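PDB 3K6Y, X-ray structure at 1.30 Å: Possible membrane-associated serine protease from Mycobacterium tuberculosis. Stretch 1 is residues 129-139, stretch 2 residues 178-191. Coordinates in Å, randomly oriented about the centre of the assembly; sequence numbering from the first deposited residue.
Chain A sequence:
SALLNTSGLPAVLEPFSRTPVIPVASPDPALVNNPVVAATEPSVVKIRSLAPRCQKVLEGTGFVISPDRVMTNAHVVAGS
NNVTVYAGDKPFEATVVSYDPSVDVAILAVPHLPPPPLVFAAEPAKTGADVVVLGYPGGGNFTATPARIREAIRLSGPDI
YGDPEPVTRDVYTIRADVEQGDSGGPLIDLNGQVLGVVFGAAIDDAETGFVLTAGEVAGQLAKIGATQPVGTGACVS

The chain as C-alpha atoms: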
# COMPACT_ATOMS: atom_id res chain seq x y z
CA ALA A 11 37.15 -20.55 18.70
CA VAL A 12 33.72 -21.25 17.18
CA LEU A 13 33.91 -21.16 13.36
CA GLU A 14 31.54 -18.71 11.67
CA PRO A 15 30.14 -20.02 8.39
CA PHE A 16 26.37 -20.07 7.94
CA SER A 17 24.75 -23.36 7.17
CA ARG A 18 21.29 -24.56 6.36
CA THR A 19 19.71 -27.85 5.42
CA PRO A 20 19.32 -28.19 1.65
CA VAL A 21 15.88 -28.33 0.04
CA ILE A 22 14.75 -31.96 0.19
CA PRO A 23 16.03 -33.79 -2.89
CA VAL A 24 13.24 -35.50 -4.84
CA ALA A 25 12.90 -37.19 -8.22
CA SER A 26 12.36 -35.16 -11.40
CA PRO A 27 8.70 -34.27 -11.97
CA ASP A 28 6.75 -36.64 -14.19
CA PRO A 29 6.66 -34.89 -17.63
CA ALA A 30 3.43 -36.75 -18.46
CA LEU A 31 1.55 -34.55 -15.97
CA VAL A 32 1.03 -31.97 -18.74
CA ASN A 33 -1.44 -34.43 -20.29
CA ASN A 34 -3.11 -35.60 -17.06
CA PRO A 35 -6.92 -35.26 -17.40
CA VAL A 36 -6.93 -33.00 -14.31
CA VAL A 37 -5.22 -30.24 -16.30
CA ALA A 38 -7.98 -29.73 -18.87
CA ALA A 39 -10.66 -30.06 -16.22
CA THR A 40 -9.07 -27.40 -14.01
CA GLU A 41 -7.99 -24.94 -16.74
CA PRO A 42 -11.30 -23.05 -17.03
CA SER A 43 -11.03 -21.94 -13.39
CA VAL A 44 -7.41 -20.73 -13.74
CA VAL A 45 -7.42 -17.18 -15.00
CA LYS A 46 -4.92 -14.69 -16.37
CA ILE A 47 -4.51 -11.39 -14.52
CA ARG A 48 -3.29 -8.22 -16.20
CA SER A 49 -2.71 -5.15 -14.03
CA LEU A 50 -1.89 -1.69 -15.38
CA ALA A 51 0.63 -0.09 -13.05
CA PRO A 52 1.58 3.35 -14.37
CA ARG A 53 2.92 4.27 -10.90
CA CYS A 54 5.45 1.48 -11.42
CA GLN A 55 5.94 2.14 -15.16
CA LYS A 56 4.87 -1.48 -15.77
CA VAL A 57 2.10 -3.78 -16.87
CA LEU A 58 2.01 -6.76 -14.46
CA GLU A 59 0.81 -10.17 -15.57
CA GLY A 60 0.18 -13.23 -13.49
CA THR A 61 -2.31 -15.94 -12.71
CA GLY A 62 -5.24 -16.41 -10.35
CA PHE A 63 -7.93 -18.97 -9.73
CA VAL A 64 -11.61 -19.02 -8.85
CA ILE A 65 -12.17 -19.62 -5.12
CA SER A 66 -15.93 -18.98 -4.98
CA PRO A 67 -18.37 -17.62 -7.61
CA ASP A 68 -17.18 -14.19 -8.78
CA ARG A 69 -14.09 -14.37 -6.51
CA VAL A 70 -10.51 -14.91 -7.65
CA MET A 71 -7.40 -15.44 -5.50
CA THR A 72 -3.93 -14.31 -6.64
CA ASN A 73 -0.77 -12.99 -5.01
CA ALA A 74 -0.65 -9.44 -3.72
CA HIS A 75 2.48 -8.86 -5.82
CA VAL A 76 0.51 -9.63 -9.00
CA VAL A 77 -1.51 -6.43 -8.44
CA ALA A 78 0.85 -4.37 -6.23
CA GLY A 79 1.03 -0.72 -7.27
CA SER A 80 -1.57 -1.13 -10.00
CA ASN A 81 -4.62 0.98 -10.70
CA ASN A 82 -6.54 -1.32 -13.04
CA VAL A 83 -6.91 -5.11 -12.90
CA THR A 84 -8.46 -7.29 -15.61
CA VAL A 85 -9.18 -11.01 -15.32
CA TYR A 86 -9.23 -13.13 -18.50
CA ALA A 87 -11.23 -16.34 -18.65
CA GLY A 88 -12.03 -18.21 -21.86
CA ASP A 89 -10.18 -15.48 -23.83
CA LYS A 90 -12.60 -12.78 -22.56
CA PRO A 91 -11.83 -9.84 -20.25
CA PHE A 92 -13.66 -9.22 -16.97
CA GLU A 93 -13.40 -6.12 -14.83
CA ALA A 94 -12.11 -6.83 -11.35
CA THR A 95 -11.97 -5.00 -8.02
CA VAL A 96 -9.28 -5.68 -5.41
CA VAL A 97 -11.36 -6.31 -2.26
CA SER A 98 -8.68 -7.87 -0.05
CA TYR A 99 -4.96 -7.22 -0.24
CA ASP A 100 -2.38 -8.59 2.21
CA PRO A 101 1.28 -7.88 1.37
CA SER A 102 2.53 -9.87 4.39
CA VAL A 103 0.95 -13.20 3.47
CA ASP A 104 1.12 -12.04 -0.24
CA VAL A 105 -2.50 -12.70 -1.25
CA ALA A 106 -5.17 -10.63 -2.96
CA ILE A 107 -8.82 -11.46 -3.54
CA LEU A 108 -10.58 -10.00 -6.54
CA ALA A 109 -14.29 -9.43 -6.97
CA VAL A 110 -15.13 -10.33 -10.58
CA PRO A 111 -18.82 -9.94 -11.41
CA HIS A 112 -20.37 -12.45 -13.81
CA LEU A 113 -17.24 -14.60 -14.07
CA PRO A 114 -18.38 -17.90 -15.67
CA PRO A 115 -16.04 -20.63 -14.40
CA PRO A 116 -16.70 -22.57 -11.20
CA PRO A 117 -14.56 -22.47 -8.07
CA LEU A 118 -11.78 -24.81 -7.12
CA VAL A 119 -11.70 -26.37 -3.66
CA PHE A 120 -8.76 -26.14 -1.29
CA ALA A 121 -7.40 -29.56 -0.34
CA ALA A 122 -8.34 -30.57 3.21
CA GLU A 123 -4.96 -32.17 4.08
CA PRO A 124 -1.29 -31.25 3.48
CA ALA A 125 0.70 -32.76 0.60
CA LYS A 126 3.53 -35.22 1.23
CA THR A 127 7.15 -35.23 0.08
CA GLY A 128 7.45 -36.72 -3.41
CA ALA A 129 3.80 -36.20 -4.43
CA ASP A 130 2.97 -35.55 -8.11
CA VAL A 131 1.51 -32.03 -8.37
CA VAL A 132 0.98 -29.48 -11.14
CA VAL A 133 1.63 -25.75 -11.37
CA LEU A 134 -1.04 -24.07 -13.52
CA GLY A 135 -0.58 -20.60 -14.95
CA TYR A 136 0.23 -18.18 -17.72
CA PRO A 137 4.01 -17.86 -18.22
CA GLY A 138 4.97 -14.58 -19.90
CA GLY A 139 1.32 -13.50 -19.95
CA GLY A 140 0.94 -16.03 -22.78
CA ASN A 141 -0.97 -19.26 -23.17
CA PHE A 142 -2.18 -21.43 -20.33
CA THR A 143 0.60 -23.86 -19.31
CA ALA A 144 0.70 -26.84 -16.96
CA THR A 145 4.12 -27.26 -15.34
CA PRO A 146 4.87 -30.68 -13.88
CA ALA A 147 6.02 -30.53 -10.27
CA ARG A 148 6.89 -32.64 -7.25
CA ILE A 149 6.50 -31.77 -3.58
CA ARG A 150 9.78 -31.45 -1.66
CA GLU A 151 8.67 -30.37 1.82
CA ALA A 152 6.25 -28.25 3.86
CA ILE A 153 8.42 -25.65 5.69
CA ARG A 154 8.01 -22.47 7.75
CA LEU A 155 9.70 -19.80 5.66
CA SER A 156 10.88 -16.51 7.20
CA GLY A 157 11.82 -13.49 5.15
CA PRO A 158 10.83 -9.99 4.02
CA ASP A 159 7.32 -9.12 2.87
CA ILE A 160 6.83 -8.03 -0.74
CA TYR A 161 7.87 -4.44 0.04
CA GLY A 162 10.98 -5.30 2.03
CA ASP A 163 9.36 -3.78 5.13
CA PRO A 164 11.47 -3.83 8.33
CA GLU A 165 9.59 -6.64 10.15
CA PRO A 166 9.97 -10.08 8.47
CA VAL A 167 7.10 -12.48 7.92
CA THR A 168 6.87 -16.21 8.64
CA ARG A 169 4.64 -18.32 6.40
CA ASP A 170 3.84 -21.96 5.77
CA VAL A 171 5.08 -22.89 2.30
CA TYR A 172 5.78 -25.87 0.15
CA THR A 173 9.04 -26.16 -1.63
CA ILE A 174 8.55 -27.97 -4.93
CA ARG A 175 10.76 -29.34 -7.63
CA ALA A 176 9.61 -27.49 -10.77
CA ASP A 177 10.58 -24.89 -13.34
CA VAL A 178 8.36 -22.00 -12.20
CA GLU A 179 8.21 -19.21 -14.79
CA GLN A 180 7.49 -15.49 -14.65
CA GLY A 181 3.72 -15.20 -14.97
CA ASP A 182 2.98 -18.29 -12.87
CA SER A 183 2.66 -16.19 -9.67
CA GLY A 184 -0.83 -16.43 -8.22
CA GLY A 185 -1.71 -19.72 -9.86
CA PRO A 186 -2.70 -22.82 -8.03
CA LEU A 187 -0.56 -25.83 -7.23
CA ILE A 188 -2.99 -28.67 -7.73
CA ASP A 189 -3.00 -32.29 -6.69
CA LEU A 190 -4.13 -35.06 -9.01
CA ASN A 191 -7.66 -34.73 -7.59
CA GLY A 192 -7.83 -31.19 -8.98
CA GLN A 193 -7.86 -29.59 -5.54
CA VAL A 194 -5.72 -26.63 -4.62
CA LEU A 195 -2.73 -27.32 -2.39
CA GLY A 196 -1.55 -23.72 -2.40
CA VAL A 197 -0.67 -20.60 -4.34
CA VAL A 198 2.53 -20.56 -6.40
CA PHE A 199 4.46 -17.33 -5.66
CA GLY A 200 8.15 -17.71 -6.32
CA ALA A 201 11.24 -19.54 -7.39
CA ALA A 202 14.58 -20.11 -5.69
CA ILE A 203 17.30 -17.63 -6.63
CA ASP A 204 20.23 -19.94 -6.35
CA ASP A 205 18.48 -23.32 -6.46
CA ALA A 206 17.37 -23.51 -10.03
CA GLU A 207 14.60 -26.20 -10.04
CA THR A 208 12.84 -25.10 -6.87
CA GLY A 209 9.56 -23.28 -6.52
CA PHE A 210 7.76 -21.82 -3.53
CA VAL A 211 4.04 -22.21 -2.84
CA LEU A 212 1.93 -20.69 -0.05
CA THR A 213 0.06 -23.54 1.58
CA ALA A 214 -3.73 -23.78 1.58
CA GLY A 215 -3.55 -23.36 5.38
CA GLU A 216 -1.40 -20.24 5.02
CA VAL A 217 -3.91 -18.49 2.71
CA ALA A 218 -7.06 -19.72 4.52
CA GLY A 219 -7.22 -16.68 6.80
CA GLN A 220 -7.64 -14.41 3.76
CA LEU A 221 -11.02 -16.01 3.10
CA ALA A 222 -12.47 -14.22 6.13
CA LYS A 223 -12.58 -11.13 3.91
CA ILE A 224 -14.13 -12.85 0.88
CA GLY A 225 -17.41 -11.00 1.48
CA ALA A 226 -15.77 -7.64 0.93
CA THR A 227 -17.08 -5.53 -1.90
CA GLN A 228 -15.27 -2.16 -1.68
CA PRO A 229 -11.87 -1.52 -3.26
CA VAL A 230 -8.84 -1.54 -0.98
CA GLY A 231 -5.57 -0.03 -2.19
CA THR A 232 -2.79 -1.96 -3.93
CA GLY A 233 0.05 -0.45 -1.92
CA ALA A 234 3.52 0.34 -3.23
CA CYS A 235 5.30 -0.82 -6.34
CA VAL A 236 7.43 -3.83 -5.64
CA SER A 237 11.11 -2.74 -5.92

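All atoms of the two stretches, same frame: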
# COMPACT_ATOMS: atom_id res chain seq x y z
N ALA A 129 5.10 -36.17 -3.74
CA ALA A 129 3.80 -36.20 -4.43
C ALA A 129 3.85 -35.53 -5.80
O ALA A 129 4.49 -34.48 -5.96
CB ALA A 129 2.72 -35.56 -3.57
N ASP A 130 3.19 -36.15 -6.79
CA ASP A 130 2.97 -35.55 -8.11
C ASP A 130 1.96 -34.41 -7.97
O ASP A 130 0.85 -34.60 -7.46
CB ASP A 130 2.36 -36.54 -9.11
CG ASP A 130 3.31 -37.64 -9.55
OD1 ASP A 130 4.53 -37.44 -9.69
OD2 ASP A 130 2.79 -38.76 -9.81
N VAL A 131 2.36 -33.23 -8.42
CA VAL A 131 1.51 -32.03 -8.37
C VAL A 131 1.75 -31.23 -9.65
O VAL A 131 2.68 -31.50 -10.40
CB VAL A 131 1.80 -31.21 -7.08
CG1 VAL A 131 1.29 -31.95 -5.82
CG2 VAL A 131 3.31 -30.90 -6.95
N VAL A 132 0.89 -30.24 -9.90
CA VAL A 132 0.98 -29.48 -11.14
C VAL A 132 0.82 -28.00 -10.85
O VAL A 132 -0.09 -27.58 -10.14
CB VAL A 132 -0.06 -29.92 -12.20
CG1 VAL A 132 0.38 -29.46 -13.56
CG2 VAL A 132 -0.29 -31.44 -12.19
N VAL A 133 1.73 -27.20 -11.40
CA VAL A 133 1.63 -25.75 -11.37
C VAL A 133 0.84 -25.30 -12.59
O VAL A 133 1.18 -25.68 -13.71
CB VAL A 133 3.06 -25.11 -11.39
CG1 VAL A 133 3.02 -23.60 -11.70
CG2 VAL A 133 3.77 -25.39 -10.08
N LEU A 134 -0.22 -24.54 -12.39
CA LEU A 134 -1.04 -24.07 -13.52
C LEU A 134 -0.95 -22.55 -13.62
O LEU A 134 -1.20 -21.85 -12.64
CB LEU A 134 -2.50 -24.49 -13.34
CG LEU A 134 -2.74 -25.97 -13.11
CD1 LEU A 134 -4.24 -26.20 -12.96
CD2 LEU A 134 -2.17 -26.80 -14.24
N GLY A 135 -0.66 -22.05 -14.81
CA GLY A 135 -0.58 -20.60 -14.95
C GLY A 135 -0.30 -20.13 -16.35
O GLY A 135 -0.44 -20.88 -17.31
N TYR A 136 0.06 -18.85 -16.44
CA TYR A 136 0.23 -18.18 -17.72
C TYR A 136 1.62 -17.55 -17.84
O TYR A 136 1.77 -16.33 -17.72
CB TYR A 136 -0.86 -17.12 -17.90
CG TYR A 136 -2.25 -17.70 -17.99
CD1 TYR A 136 -2.82 -17.99 -19.22
CD2 TYR A 136 -3.00 -17.95 -16.84
CE1 TYR A 136 -4.11 -18.53 -19.31
CE2 TYR A 136 -4.24 -18.51 -16.91
CZ TYR A 136 -4.81 -18.77 -18.13
OH TYR A 136 -6.07 -19.32 -18.22
N PRO A 137 2.64 -18.39 -18.07
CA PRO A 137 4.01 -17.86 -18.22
C PRO A 137 4.07 -16.77 -19.28
O PRO A 137 3.50 -16.90 -20.35
CB PRO A 137 4.80 -19.08 -18.70
CG PRO A 137 4.05 -20.27 -18.21
CD PRO A 137 2.58 -19.85 -18.23
N GLY A 138 4.76 -15.68 -18.95
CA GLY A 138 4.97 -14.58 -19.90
C GLY A 138 3.70 -13.85 -20.30
O GLY A 138 3.72 -13.09 -21.28
N GLY A 139 2.62 -14.05 -19.56
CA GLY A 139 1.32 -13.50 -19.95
C GLY A 139 0.74 -14.15 -21.19
O GLY A 139 -0.19 -13.62 -21.80
N VAL A 178 9.39 -23.05 -12.30
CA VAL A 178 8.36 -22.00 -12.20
C VAL A 178 8.81 -20.82 -13.05
O VAL A 178 10.00 -20.43 -13.04
CB VAL A 178 8.14 -21.58 -10.73
CG1 VAL A 178 7.11 -20.42 -10.62
CG2 VAL A 178 7.68 -22.77 -9.89
N GLU A 179 7.89 -20.25 -13.82
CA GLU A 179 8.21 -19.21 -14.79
C GLU A 179 7.53 -17.91 -14.40
O GLU A 179 6.49 -17.91 -13.74
CB GLU A 179 7.73 -19.61 -16.18
CG GLU A 179 8.40 -20.87 -16.76
CD GLU A 179 7.85 -21.21 -18.13
OE1 GLU A 179 8.12 -20.44 -19.08
OE2 GLU A 179 7.17 -22.26 -18.27
N GLN A 180 8.10 -16.80 -14.83
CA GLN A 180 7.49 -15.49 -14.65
C GLN A 180 6.13 -15.53 -15.31
O GLN A 180 6.00 -15.88 -16.49
CB GLN A 180 8.34 -14.39 -15.28
CG GLN A 180 9.65 -14.13 -14.57
CD GLN A 180 10.38 -12.95 -15.16
OE1 GLN A 180 10.20 -12.62 -16.34
NE2 GLN A 180 11.21 -12.29 -14.35
N GLY A 181 5.12 -15.15 -14.54
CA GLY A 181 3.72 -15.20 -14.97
C GLY A 181 2.94 -16.28 -14.27
O GLY A 181 1.71 -16.23 -14.24
N ASP A 182 3.64 -17.23 -13.65
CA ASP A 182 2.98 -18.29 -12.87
C ASP A 182 2.50 -17.80 -11.50
O ASP A 182 1.64 -18.44 -10.89
CB ASP A 182 3.92 -19.49 -12.63
CG ASP A 182 4.02 -20.45 -13.81
OD1 ASP A 182 3.00 -20.66 -14.51
OD2 ASP A 182 5.12 -21.06 -13.97
N SER A 183 3.08 -16.71 -10.98
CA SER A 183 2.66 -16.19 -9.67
C SER A 183 1.15 -16.07 -9.60
O SER A 183 0.53 -15.51 -10.50
CB SER A 183 3.22 -14.81 -9.45
OG SER A 183 4.54 -14.88 -8.96
N GLY A 184 0.59 -16.57 -8.50
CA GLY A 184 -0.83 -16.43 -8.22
C GLY A 184 -1.63 -17.65 -8.61
O GLY A 184 -2.79 -17.79 -8.22
N GLY A 185 -1.01 -18.54 -9.39
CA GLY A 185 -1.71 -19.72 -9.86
C GLY A 185 -1.74 -20.79 -8.80
O GLY A 185 -0.96 -20.78 -7.83
N PRO A 186 -2.63 -21.74 -8.98
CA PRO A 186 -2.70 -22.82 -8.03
C PRO A 186 -1.66 -23.92 -8.27
O PRO A 186 -1.34 -24.23 -9.41
CB PRO A 186 -4.12 -23.38 -8.27
CG PRO A 186 -4.32 -23.18 -9.74
CD PRO A 186 -3.60 -21.90 -10.08
N LEU A 187 -1.19 -24.52 -7.19
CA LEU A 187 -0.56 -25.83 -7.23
C LEU A 187 -1.67 -26.82 -6.96
O LEU A 187 -2.32 -26.75 -5.91
CB LEU A 187 0.48 -25.93 -6.14
CG LEU A 187 1.24 -27.26 -6.10
CD1 LEU A 187 2.23 -27.32 -7.27
CD2 LEU A 187 1.96 -27.45 -4.77
N ILE A 188 -1.91 -27.70 -7.92
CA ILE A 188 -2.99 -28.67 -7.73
C ILE A 188 -2.46 -30.07 -7.52
O ILE A 188 -1.39 -30.44 -8.00
CB ILE A 188 -4.02 -28.66 -8.87
CG1 ILE A 188 -3.39 -28.99 -10.22
CG2 ILE A 188 -4.78 -27.32 -8.90
CD1 ILE A 188 -4.36 -29.64 -11.22
N ASP A 189 -3.25 -30.85 -6.79
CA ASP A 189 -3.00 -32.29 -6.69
C ASP A 189 -3.72 -33.00 -7.83
O ASP A 189 -4.40 -32.39 -8.64
CB ASP A 189 -3.38 -32.83 -5.30
CG ASP A 189 -4.87 -32.74 -4.99
OD1 ASP A 189 -5.18 -32.81 -3.78
OD2 ASP A 189 -5.72 -32.64 -5.90
N LEU A 190 -3.59 -34.32 -7.88
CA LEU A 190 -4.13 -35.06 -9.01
C LEU A 190 -5.65 -35.24 -8.93
O LEU A 190 -6.26 -35.73 -9.87
CB LEU A 190 -3.43 -36.41 -9.16
CG LEU A 190 -1.94 -36.27 -9.53
CD1 LEU A 190 -1.36 -37.59 -9.98
CD2 LEU A 190 -1.72 -35.21 -10.62
N ASN A 191 -6.21 -34.82 -7.80
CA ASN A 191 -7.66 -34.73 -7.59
C ASN A 191 -8.22 -33.40 -8.08
O ASN A 191 -9.42 -33.18 -8.04
CB ASN A 191 -7.97 -34.87 -6.10
CG ASN A 191 -7.70 -36.24 -5.56
OD1 ASN A 191 -7.94 -37.24 -6.23
ND2 ASN A 191 -7.20 -36.30 -4.34
O HOH W 1 -1.06 -35.33 -5.71
O HOH W 2 1.11 -21.15 -10.85

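The two stretches pair as antiparallel strands and stay in contact as far as Gly 138. Together they bury 863 Å² of surface. The strand of stretch 1 runs from Asp 130 to Gly 135. Its partner includes Pro 186, Leu 187 and Ile 188.

Val 132 and Ile 188 form the hydrogen-bonded pair. Val 132 N donates to Ile 188 O at 3.0 Å, and Ile 188 N donates to Val 132 O at 2.9 Å. Leu 134 N continues the ladder to Pro 186 O at 3.2 Å. Proline has no amide hydrogen, so Pro 186 cannot return a bond of this kind. Leu 134 O instead accepts a CA-H contact from Gly 185 CA at 3.5 Å. Water 2 O donates to Leu 134 O at 3.0 Å. Water 2 O also donates to Asp 182 O at 2.8 Å and so links the strand to the loop.

The side chains sort onto two faces. Val 133 and Leu 187 share one. Val 133 is in the t rotamer, and Val 133 CG2 lies 3.7 Å from Leu 187 CD1. Leu 187 has chi1 t and chi2 p, which brings the end of its side chain nearer to stretch 1 than its CA-to-CB bond suggests. Leu 187 CD1 also meets Val 131 CG2 at 3.8 Å, so one methyl touches both valines.

Val 132 and Ile 188 lie on the other face. Val 132 is t and Ile 188 is p at chi1. Val 132 CB packs 4.0 Å from Ile 188 CG1. The chi2 of Ile 188 is t, and Ile 188 CD1 reaches Leu 134 CD1 at 3.9 Å. Leu 134 is m at chi1 and t at chi2. Leu 134 CB lies 4.2 Å from Pro 186 CG. The CA-to-CB bond of Leu 190, also m and t, points sideways, but the end of its side chain comes nearer to stretch 1. Leu 190 CD2 is 4.3 Å from Val 132 CG2, and Leu 190 CD1 is 4.0 Å from Asp 130 CB.

Asp 182 organises the loop. Its chi1 is m, at -80°. In this conformation Asp 182 OD2 accepts a hydrogen bond from Glu 179 N at 2.9 Å, across a type II turn that Asp 182 N closes to Glu 179 O, also at 2.9 Å. Asp 182 OD1 faces stretch 1, 3.6 Å from Gly 135 CA. A CB on Gly 135 would fall 2.6 Å from Asp 182 OD1, a clash. At Gly 185 a CB would clash with Leu 134 O.

Gly 181 also has no room for a CB. A CB there would clash with Tyr 136 O and Gly 138 N, and its backbone angles alone call for glycine. Gly 138 N donates to Gln 180 O at 2.8 Å. Pro 137 CA makes a CA-H contact to that oxygen, Gln 180 O, at 3.3 Å. Glu 179, m at chi1 and t at chi2, points toward stretch 1, with Glu 179 OE1 3.6 Å from Pro 137 CB.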